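N-acetylglucosamine-specific lectin (Saxidomus purpuratus, PDB 6A7T) binds N-acetylglucosamine as a bivalve C-type lectin whose carbohydrate recognition does not depend on calcium. Local coordinates at residues T44-E49 and G148-E153; Y86-G91 and V144-P149; P115-A120 and Q136-Q141. One frame throughout, in Å; residues are numbered along the deposited sequence.

Contact 1. Residues T44-E49 and G148-E153. With CA (calcium ion), chain C.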
loop_
_atom_site.group_PDB
_atom_site.type_symbol
_atom_site.label_atom_id
_atom_site.label_comp_id
_atom_site.label_asym_id
_atom_site.label_seq_id
_atom_site.Cartn_x
_atom_site.Cartn_y
_atom_site.Cartn_z
ATOM N N THR A 44 18.522 15.656 -3.573
ATOM C CA THR A 44 18.842 17.082 -3.663
ATOM C C THR A 44 18.683 17.701 -2.269
ATOM O O THR A 44 17.711 17.470 -1.594
ATOM C CB THR A 44 17.978 17.857 -4.649
ATOM O OG1 THR A 44 18.256 17.380 -5.966
ATOM C CG2 THR A 44 18.218 19.347 -4.620
ATOM N N GLU A 45 19.679 18.462 -1.835
ATOM C CA GLU A 45 19.690 18.975 -0.461
ATOM C C GLU A 45 19.016 20.343 -0.409
ATOM O O GLU A 45 19.373 21.253 -1.205
ATOM C CB GLU A 45 21.134 19.095 0.031
ATOM C CG GLU A 45 21.811 17.755 0.191
ATOM C CD GLU A 45 23.233 17.873 0.684
ATOM O OE1 GLU A 45 24.037 18.527 -0.016
ATOM O OE2 GLU A 45 23.518 17.323 1.751
ATOM N N ARG A 46 17.947 20.418 0.393
ATOM C CA ARG A 46 17.088 21.601 0.529
ATOM C C ARG A 46 16.724 21.760 2.005
ATOM O O ARG A 46 16.705 20.790 2.759
ATOM C CB ARG A 46 15.777 21.440 -0.249
ATOM C CG ARG A 46 15.881 20.956 -1.689
ATOM C CD ARG A 46 14.486 20.684 -2.243
ATOM N NE ARG A 46 14.494 20.185 -3.603
ATOM C CZ ARG A 46 14.649 18.903 -3.917
ATOM N NH1 ARG A 46 14.784 18.016 -2.964
ATOM N NH2 ARG A 46 14.660 18.515 -5.177
ATOM N N GLY A 47 16.434 23.004 2.431
ATOM C CA GLY A 47 15.886 23.267 3.720
ATOM C C GLY A 47 14.532 22.597 3.851
ATOM O O GLY A 47 13.998 22.132 2.863
ATOM N N TRP A 48 14.042 22.465 5.079
ATOM C CA TRP A 48 12.814 21.676 5.314
ATOM C C TRP A 48 11.639 22.313 4.586
ATOM O O TRP A 48 10.895 21.583 3.916
ATOM C CB TRP A 48 12.540 21.532 6.796
ATOM C CG TRP A 48 11.367 20.671 7.111
ATOM C CD1 TRP A 48 11.422 19.343 7.414
ATOM C CD2 TRP A 48 9.988 21.047 7.191
ATOM N NE1 TRP A 48 10.180 18.881 7.717
ATOM C CE2 TRP A 48 9.276 19.907 7.562
ATOM C CE3 TRP A 48 9.290 22.246 6.993
ATOM C CZ2 TRP A 48 7.897 19.923 7.683
ATOM C CZ3 TRP A 48 7.935 22.287 7.244
ATOM C CH2 TRP A 48 7.240 21.119 7.537
ATOM N N GLU A 49 11.462 23.630 4.733
ATOM C CA GLU A 49 10.384 24.308 4.016
ATOM C C GLU A 49 10.539 24.127 2.492
ATOM O O GLU A 49 9.532 23.918 1.820
ATOM C CB GLU A 49 10.356 25.797 4.341
ATOM C CG GLU A 49 9.802 26.070 5.709
ATOM C CD GLU A 49 8.307 25.841 5.889
ATOM O OE1 GLU A 49 7.600 25.641 4.888
ATOM O OE2 GLU A 49 7.858 25.952 7.053
ATOM N N GLY A 148 19.097 19.296 3.461
ATOM C CA GLY A 148 19.291 17.880 3.399
ATOM C C GLY A 148 18.357 17.248 2.368
ATOM O O GLY A 148 17.484 17.935 1.818
ATOM N N PRO A 149 18.511 15.931 2.142
ATOM C CA PRO A 149 17.631 15.191 1.227
ATOM C C PRO A 149 16.277 15.079 1.945
ATOM O O PRO A 149 16.157 15.383 3.125
ATOM C CB PRO A 149 18.385 13.852 1.032
ATOM C CG PRO A 149 19.012 13.636 2.366
ATOM C CD PRO A 149 19.443 15.016 2.833
ATOM N N SER A 150 15.303 14.535 1.244
ATOM C CA SER A 150 13.924 14.478 1.794
ATOM C C SER A 150 13.201 13.298 1.164
ATOM O O SER A 150 13.705 12.707 0.206
ATOM C CB SER A 150 13.191 15.770 1.558
ATOM O OG SER A 150 13.018 16.086 0.177
ATOM N N ILE A 151 12.067 12.971 1.756
ATOM C CA ILE A 151 11.235 11.826 1.302
ATOM C C ILE A 151 9.823 12.334 0.999
ATOM O O ILE A 151 9.164 12.874 1.880
ATOM C CB ILE A 151 11.208 10.684 2.329
ATOM C CG1 ILE A 151 12.624 10.248 2.703
ATOM C CG2 ILE A 151 10.408 9.513 1.794
ATOM C CD1 ILE A 151 12.754 9.465 3.978
ATOM N N CYS A 152 9.397 12.175 -0.259
ATOM C CA CYS A 152 8.048 12.579 -0.681
ATOM C C CYS A 152 7.160 11.322 -0.761
ATOM O O CYS A 152 7.670 10.239 -1.045
ATOM C CB CYS A 152 7.971 13.231 -2.045
ATOM S SG CYS A 152 9.060 14.656 -2.254
ATOM N N GLU A 153 5.886 11.474 -0.399
ATOM C CA GLU A 153 4.894 10.397 -0.459
ATOM C C GLU A 153 3.707 10.890 -1.298
ATOM O O GLU A 153 3.238 11.972 -1.073
ATOM C CB GLU A 153 4.495 9.997 0.952
ATOM C CG GLU A 153 3.478 8.857 1.024
ATOM C CD GLU A 153 2.970 8.488 2.415
ATOM O OE1 GLU A 153 3.172 9.267 3.403
ATOM O OE2 GLU A 153 2.323 7.440 2.500
HETATM CA CA CA C . 2.237 7.583 5.069
HETATM O O HOH W 1 15.169 17.925 0.024
HETATM O O HOH W 2 0.691 5.709 4.601
HETATM O O HOH W 3 0.215 8.860 4.389
#
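Arg46 and Gly148 face each other as one antiparallel hydrogen-bonded pair, and the backbone does most of the work. Arg46 N gives its hydrogen to Gly148 O at 2.9 Å, nearly straight at 171°, and Gly148 N returns a bond of equal length to Arg46 O. Gly148 O also meets the CA-H of Glu45, with Glu45 CA 3.3 Å away.

Apolar contact is slight. Glu45 lays its CB and CG alongside the Gly148 backbone, CG 4.1 Å from Gly148 CA.

Water joins the polar side chains. Water 1 accepts from Arg46 NH1 at 3.0 Å, in the plane of the guanidinium, donates to Gly148 O at 2.9 Å and hydrogen-bonds Ser150 OG at 2.8 Å. Chi1 of 62° sets Ser150 OG between its own backbone N and carbonyl carbon; the 4.1 Å from OG to Arg46 NH1 is bridged by the water. The main partner of the guanidinium is Asp42, through a salt bridge; Thr44 CB covers one face, and Arg46 also makes a cation-pi contact with Phe54 of helix 48-57.

At the far end of 148-153, Glu153 chelates the calcium ion with OE1 and OE2, beside waters 2 and 3; Thr64, Glu66 and Glu70 complete the site. Cys152 is joined to Cys55 of helix 48-57 by a disulfide.

Gly47 is the N-cap of that helix, so the bridge ties the chain just ahead of the helix to the last strand, which also pairs with strand 37-43 where the ends of the C-type lectin fold come together.

Contact 2. Residues Y86-G91 and V144-P149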
loop_
_atom_site.group_PDB
_atom_site.type_symbol
_atom_site.label_atom_id
_atom_site.label_comp_id
_atom_site.label_asym_id
_atom_site.label_seq_id
_atom_site.Cartn_x
_atom_site.Cartn_y
_atom_site.Cartn_z
ATOM N N TYR A 86 20.731 12.054 7.432
ATOM C CA TYR A 86 19.377 12.467 7.815
ATOM C C TYR A 86 18.589 12.795 6.548
ATOM O O TYR A 86 19.166 13.143 5.538
ATOM C CB TYR A 86 19.374 13.685 8.747
ATOM C CG TYR A 86 19.834 14.994 8.154
ATOM C CD1 TYR A 86 21.172 15.339 8.039
ATOM C CD2 TYR A 86 18.907 15.939 7.760
ATOM C CE1 TYR A 86 21.568 16.554 7.489
ATOM C CE2 TYR A 86 19.290 17.155 7.225
ATOM C CZ TYR A 86 20.622 17.474 7.084
ATOM O OH TYR A 86 20.916 18.701 6.534
ATOM N N TYR A 87 17.268 12.617 6.649
ATOM C CA TYR A 87 16.311 12.955 5.589
ATOM C C TYR A 87 15.158 13.721 6.230
ATOM O O TYR A 87 14.594 13.235 7.174
ATOM C CB TYR A 87 15.749 11.698 4.922
ATOM C CG TYR A 87 16.695 10.930 4.041
ATOM C CD1 TYR A 87 17.656 10.110 4.592
ATOM C CD2 TYR A 87 16.591 10.978 2.664
ATOM C CE1 TYR A 87 18.507 9.353 3.795
ATOM C CE2 TYR A 87 17.439 10.237 1.851
ATOM C CZ TYR A 87 18.405 9.422 2.423
ATOM O OH TYR A 87 19.294 8.703 1.647
ATOM N N TRP A 88 14.742 14.820 5.598
ATOM C CA TRP A 88 13.522 15.521 6.063
ATOM C C TRP A 88 12.261 14.703 5.814
ATOM O O TRP A 88 12.118 14.094 4.721
ATOM C CB TRP A 88 13.379 16.880 5.360
ATOM C CG TRP A 88 14.468 17.850 5.709
ATOM C CD1 TRP A 88 15.260 18.493 4.827
ATOM C CD2 TRP A 88 14.931 18.245 7.018
ATOM N NE1 TRP A 88 16.139 19.322 5.471
ATOM C CE2 TRP A 88 15.979 19.164 6.805
ATOM C CE3 TRP A 88 14.547 17.933 8.327
ATOM C CZ2 TRP A 88 16.646 19.807 7.852
ATOM C CZ3 TRP A 88 15.214 18.558 9.365
ATOM C CH2 TRP A 88 16.251 19.463 9.113
ATOM N N ILE A 89 11.317 14.781 6.763
ATOM C CA ILE A 89 10.009 14.139 6.650
ATOM C C ILE A 89 8.917 15.147 7.038
ATOM O O ILE A 89 9.205 16.230 7.467
ATOM C CB ILE A 89 9.911 12.847 7.466
ATOM C CG1 ILE A 89 10.046 13.088 8.977
ATOM C CG2 ILE A 89 10.941 11.857 6.970
ATOM C CD1 ILE A 89 9.822 11.844 9.834
ATOM N N GLY A 90 7.701 14.747 6.797
ATOM C CA GLY A 90 6.512 15.613 6.842
ATOM C C GLY A 90 5.941 15.737 8.243
ATOM O O GLY A 90 4.727 15.592 8.417
ATOM N N GLY A 91 6.798 16.073 9.213
ATOM C CA GLY A 91 6.316 16.397 10.583
ATOM C C GLY A 91 6.999 17.626 11.106
ATOM O O GLY A 91 8.128 17.969 10.778
ATOM N N VAL A 144 14.440 26.153 7.841
ATOM C CA VAL A 144 14.627 26.935 6.666
ATOM C C VAL A 144 15.990 26.668 6.026
ATOM O O VAL A 144 16.084 26.423 4.834
ATOM C CB VAL A 144 14.388 28.434 6.949
ATOM C CG1 VAL A 144 14.547 29.254 5.696
ATOM C CG2 VAL A 144 13.008 28.664 7.563
ATOM N N ASN A 145 17.071 26.816 6.808
ATOM C CA ASN A 145 18.393 26.959 6.227
ATOM C C ASN A 145 19.308 25.746 6.451
ATOM O O ASN A 145 20.543 25.867 6.233
ATOM C CB ASN A 145 19.046 28.238 6.776
ATOM C CG ASN A 145 18.296 29.464 6.314
ATOM O OD1 ASN A 145 17.842 30.262 7.146
ATOM N ND2 ASN A 145 18.103 29.593 5.015
ATOM N N THR A 146 18.776 24.607 6.875
ATOM C CA THR A 146 19.559 23.392 7.005
ATOM C C THR A 146 19.170 22.447 5.875
ATOM O O THR A 146 18.036 21.974 5.827
ATOM C CB THR A 146 19.392 22.758 8.373
ATOM O OG1 THR A 146 19.691 23.747 9.368
ATOM C CG2 THR A 146 20.224 21.501 8.533
ATOM N N LYS A 147 20.121 22.191 4.983
ATOM C CA LYS A 147 19.805 21.632 3.664
ATOM C C LYS A 147 20.111 20.145 3.699
ATOM O O LYS A 147 21.248 19.803 3.882
ATOM C CB LYS A 147 20.609 22.288 2.537
ATOM C CG LYS A 147 20.219 23.724 2.216
ATOM C CD LYS A 147 20.969 24.271 1.008
ATOM C CE LYS A 147 20.742 25.738 0.784
ATOM N NZ LYS A 147 21.637 26.251 -0.274
ATOM N N GLY A 148 19.097 19.296 3.461
ATOM C CA GLY A 148 19.291 17.880 3.399
ATOM C C GLY A 148 18.357 17.248 2.368
ATOM O O GLY A 148 17.484 17.935 1.818
ATOM N N PRO A 149 18.511 15.931 2.142
ATOM C CA PRO A 149 17.631 15.191 1.227
ATOM C C PRO A 149 16.277 15.079 1.945
ATOM O O PRO A 149 16.157 15.383 3.125
ATOM C CB PRO A 149 18.385 13.852 1.032
ATOM C CG PRO A 149 19.012 13.636 2.366
ATOM C CD PRO A 149 19.443 15.016 2.833
#
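Tyr86 and Trp88, two residues apart on one strand, both send a ring out to the backbone of Thr146 and Lys147, where the loop runs into strand 148-154, and each ends in a weak hydrogen bond to a carbonyl. Tyr86 OH donates to Lys147 O at 2.9 Å; Trp88 NE1 donates to Thr146 O at 3.3 Å, bent to 133°, and has a second weak acceptor in Arg46 O. Thr146 O sits at the edge of the indole, near its plane, and also touches CZ2. The rings meet each other too: Tyr86 CE2 lies over one indole face, offset toward the rim, while Trp88 CE2 is in the plane of the phenol at its edge.

Gly148 CA packs 3.9 Å from Tyr86 CE2 and also from CZ, the phenol lying close against the bare glycine backbone. Thr146 CG2, anti to the backbone N, meets Tyr86 OH and Trp88 CZ2, whereas its OG1 turns to Asp142 and to His140, a residue of the N-acetylglucosamine site.

The strand partnership begins at Pro149. Trp88 N gives a bond of 2.9 Å to Pro149 O, and Trp88 also pairs through its backbone with Ile151, so strand 86-94, which belongs to the sheet of 124-130 and 136-140, is tied here to 148-154 of the other sheet. This junction of the two sheets is part of the C-type lectin fold.

Pro149 CG rests over one face of the Tyr87 ring in a CH-pi contact, 3.9 Å from the ring centroid and 21° off its normal, the two side chains crossing at about a right angle. Pro149 CG also comes within 3.2 Å of Tyr86 O. Phe84 adds a further apolar neighbour to the pyrrolidine ring.

Contact 3. Residues P115-A120 and Q136-Q141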
loop_
_atom_site.group_PDB
_atom_site.type_symbol
_atom_site.label_atom_id
_atom_site.label_comp_id
_atom_site.label_asym_id
_atom_site.label_seq_id
_atom_site.Cartn_x
_atom_site.Cartn_y
_atom_site.Cartn_z
ATOM N N PRO A 115 15.810 8.014 20.938
ATOM C CA PRO A 115 15.745 8.153 22.387
ATOM C C PRO A 115 15.832 9.631 22.802
ATOM O O PRO A 115 16.654 10.342 22.298
ATOM C CB PRO A 115 16.973 7.356 22.850
ATOM C CG PRO A 115 17.386 6.465 21.687
ATOM C CD PRO A 115 16.904 7.170 20.430
ATOM N N ASN A 116 15.005 10.043 23.770
ATOM C CA ASN A 116 15.058 11.379 24.385
ATOM C C ASN A 116 14.835 12.485 23.337
ATOM O O ASN A 116 15.512 13.545 23.390
ATOM C CB ASN A 116 16.356 11.576 25.151
ATOM C CG ASN A 116 16.570 10.432 26.125
ATOM O OD1 ASN A 116 15.678 10.111 26.910
ATOM N ND2 ASN A 116 17.707 9.766 26.012
ATOM N N ARG A 117 13.964 12.156 22.394
ATOM C CA ARG A 117 13.489 13.019 21.300
ATOM C C ARG A 117 11.960 12.964 21.294
ATOM O O ARG A 117 11.337 11.927 21.519
ATOM C CB ARG A 117 14.075 12.532 19.962
ATOM C CG ARG A 117 15.580 12.691 19.804
ATOM C CD ARG A 117 16.112 14.063 20.097
ATOM N NE ARG A 117 17.522 14.191 19.829
ATOM C CZ ARG A 117 18.464 13.919 20.719
ATOM N NH1 ARG A 117 18.110 13.569 21.943
ATOM N NH2 ARG A 117 19.741 14.053 20.411
ATOM N N PRO A 118 11.322 14.113 21.000
ATOM C CA PRO A 118 12.006 15.341 20.665
ATOM C C PRO A 118 12.735 16.054 21.815
ATOM O O PRO A 118 12.251 16.119 22.938
ATOM C CB PRO A 118 10.859 16.240 20.176
ATOM C CG PRO A 118 9.645 15.710 20.923
ATOM C CD PRO A 118 9.878 14.208 21.064
ATOM N N ASP A 119 13.900 16.602 21.529
ATOM C CA ASP A 119 14.648 17.294 22.541
ATOM C C ASP A 119 14.020 18.662 22.874
ATOM O O ASP A 119 14.118 19.175 24.007
ATOM C CB ASP A 119 16.079 17.493 22.079
ATOM C CG ASP A 119 16.868 18.253 23.117
ATOM O OD1 ASP A 119 17.049 17.693 24.204
ATOM O OD2 ASP A 119 17.260 19.407 22.832
ATOM N N ALA A 120 13.392 19.298 21.886
ATOM C CA ALA A 120 12.922 20.704 22.020
ATOM C C ALA A 120 11.672 20.924 21.144
ATOM O O ALA A 120 11.364 20.146 20.241
ATOM C CB ALA A 120 14.013 21.672 21.666
ATOM N N GLN A 136 15.926 6.908 13.211
ATOM C CA GLN A 136 14.721 7.234 13.971
ATOM C C GLN A 136 14.534 8.749 13.869
ATOM O O GLN A 136 15.443 9.496 13.430
ATOM C CB GLN A 136 14.880 6.757 15.419
ATOM C CG GLN A 136 14.859 5.248 15.565
ATOM C CD GLN A 136 15.347 4.849 16.939
ATOM O OE1 GLN A 136 16.450 5.183 17.369
ATOM N NE2 GLN A 136 14.468 4.197 17.649
ATOM N N TRP A 137 13.415 9.234 14.379
ATOM C CA TRP A 137 13.111 10.662 14.186
ATOM C C TRP A 137 13.872 11.562 15.169
ATOM O O TRP A 137 14.091 11.176 16.320
ATOM C CB TRP A 137 11.606 10.935 14.262
ATOM C CG TRP A 137 10.719 10.018 13.521
ATOM C CD1 TRP A 137 10.973 9.368 12.350
ATOM C CD2 TRP A 137 9.367 9.719 13.864
ATOM N NE1 TRP A 137 9.903 8.634 11.994
ATOM C CE2 TRP A 137 8.893 8.822 12.908
ATOM C CE3 TRP A 137 8.527 10.072 14.929
ATOM C CZ2 TRP A 137 7.619 8.285 12.935
ATOM C CZ3 TRP A 137 7.282 9.492 14.984
ATOM C CH2 TRP A 137 6.803 8.669 13.988
ATOM N N ASN A 138 14.329 12.740 14.696
ATOM C CA ASN A 138 14.965 13.784 15.486
ATOM C C ASN A 138 14.297 15.124 15.125
ATOM O O ASN A 138 13.763 15.276 13.995
ATOM C CB ASN A 138 16.447 13.960 15.174
ATOM C CG ASN A 138 17.124 14.917 16.109
ATOM O OD1 ASN A 138 16.824 14.871 17.286
ATOM N ND2 ASN A 138 17.993 15.780 15.593
ATOM N N ASP A 139 14.270 16.050 16.073
ATOM C CA ASP A 139 13.726 17.416 15.893
ATOM C C ASP A 139 14.878 18.387 15.675
ATOM O O ASP A 139 15.825 18.444 16.485
ATOM C CB ASP A 139 12.932 17.845 17.136
ATOM C CG ASP A 139 13.755 17.802 18.420
ATOM O OD1 ASP A 139 14.176 16.689 18.787
ATOM O OD2 ASP A 139 14.064 18.890 18.961
ATOM N N HIS A 140 14.818 19.199 14.612
ATOM C CA HIS A 140 15.800 20.163 14.267
ATOM C C HIS A 140 15.105 21.533 14.261
ATOM O O HIS A 140 14.032 21.672 13.681
ATOM C CB HIS A 140 16.435 19.891 12.884
ATOM C CG HIS A 140 17.546 20.818 12.528
ATOM N ND1 HIS A 140 18.792 20.739 13.151
ATOM C CD2 HIS A 140 17.683 21.774 11.574
ATOM C CE1 HIS A 140 19.611 21.614 12.608
ATOM N NE2 HIS A 140 18.952 22.290 11.660
ATOM N N GLN A 141 15.732 22.532 14.885
ATOM C CA GLN A 141 15.012 23.792 15.122
ATOM C C GLN A 141 15.207 24.803 13.975
ATOM O O GLN A 141 14.618 25.894 14.004
ATOM C CB GLN A 141 15.392 24.270 16.530
ATOM C CG GLN A 141 14.465 23.693 17.596
ATOM C CD GLN A 141 14.625 22.213 17.849
ATOM O OE1 GLN A 141 15.722 21.679 17.838
ATOM N NE2 GLN A 141 13.537 21.538 18.153
HETATM O O HOH W 4 17.345 20.708 20.480
#
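Arg117 reaches onto strand 136-140 with its whole aliphatic arm. Its CB sits 3.9 Å from Trp137 O. CG moves on to Asn138 OD1, and the bend at chi2 (-51°) brings CD close to two acceptors, Asn138 OD1 and, at 3.5 Å, Asp139 OD1. NE donates to Asn138 OD1 at 2.7 Å, bent to 133°; the oxygen lies in the guanidinium plane, which is turned 53° from the amide. At the tip NH1 folds back to its own loop, donating to Asn116 O at 3.0 Å, while NH2 has a long, weak ion pair with Glu132. With two bonds close to its plane, the guanidinium is limited in its rotation.

Arg117 and Asn138, like His140 further along the strand, bind N-acetylglucosamine in this protein, although no sugar occupies this chain. The cis peptide before Pro118 is that of the C-type lectin long loop; Arg117-Pro118-Asp119 takes the place of the EPN or QPD motif of calcium-dependent relatives. Asp119 and Asp139 are ligands of a second calcium, likewise absent from this chain.

Asp139 holds that loop from the strand. Its OD1 accepts from Asp119 N at 2.8 Å and its OD2 from Ala120 N at 3.0 Å, both donors standing above the carboxylate plane. OD2 also receives Gln141 NE2 at 2.8 Å, nearly straight, through its anti lone pair. Three N-H groups thus grip the buried carboxylate, which would probably favour its charged form. Gln141 NE2 additionally touches Ala120 CB and bonds to Asp121 O. Pro118 CB packs against Asp139 OD1, and Pro115 CD approaches Gln136 OE1 at the far end of the strand.

How the contacts relate
Contacts 1 and 2 share Gly148 and Pro149, their centres 5 Å apart: the start of strand 148-154 is paired through Gly148 with Arg46 and through Pro149 with Trp88. The two contacts also touch through Trp48, whose NE1 lies 2.8 Å from Ile89 O, a probable hydrogen bond. Contact 3 is nested along the chain inside the loops that contacts 1 and 2 close. Its centre is 13 Å from that of contact 2, yet Ile89 CD1 packs 3.7 Å from Trp137 CD1 and Trp88 CH2 3.7 Å from His140 CD2, so contact 2 directly abuts the N-acetylglucosamine site. Contact 1 stays apart from contact 3, with centres about 17 Å and nearest atoms about 7 Å apart, and carries the occupied calcium site instead.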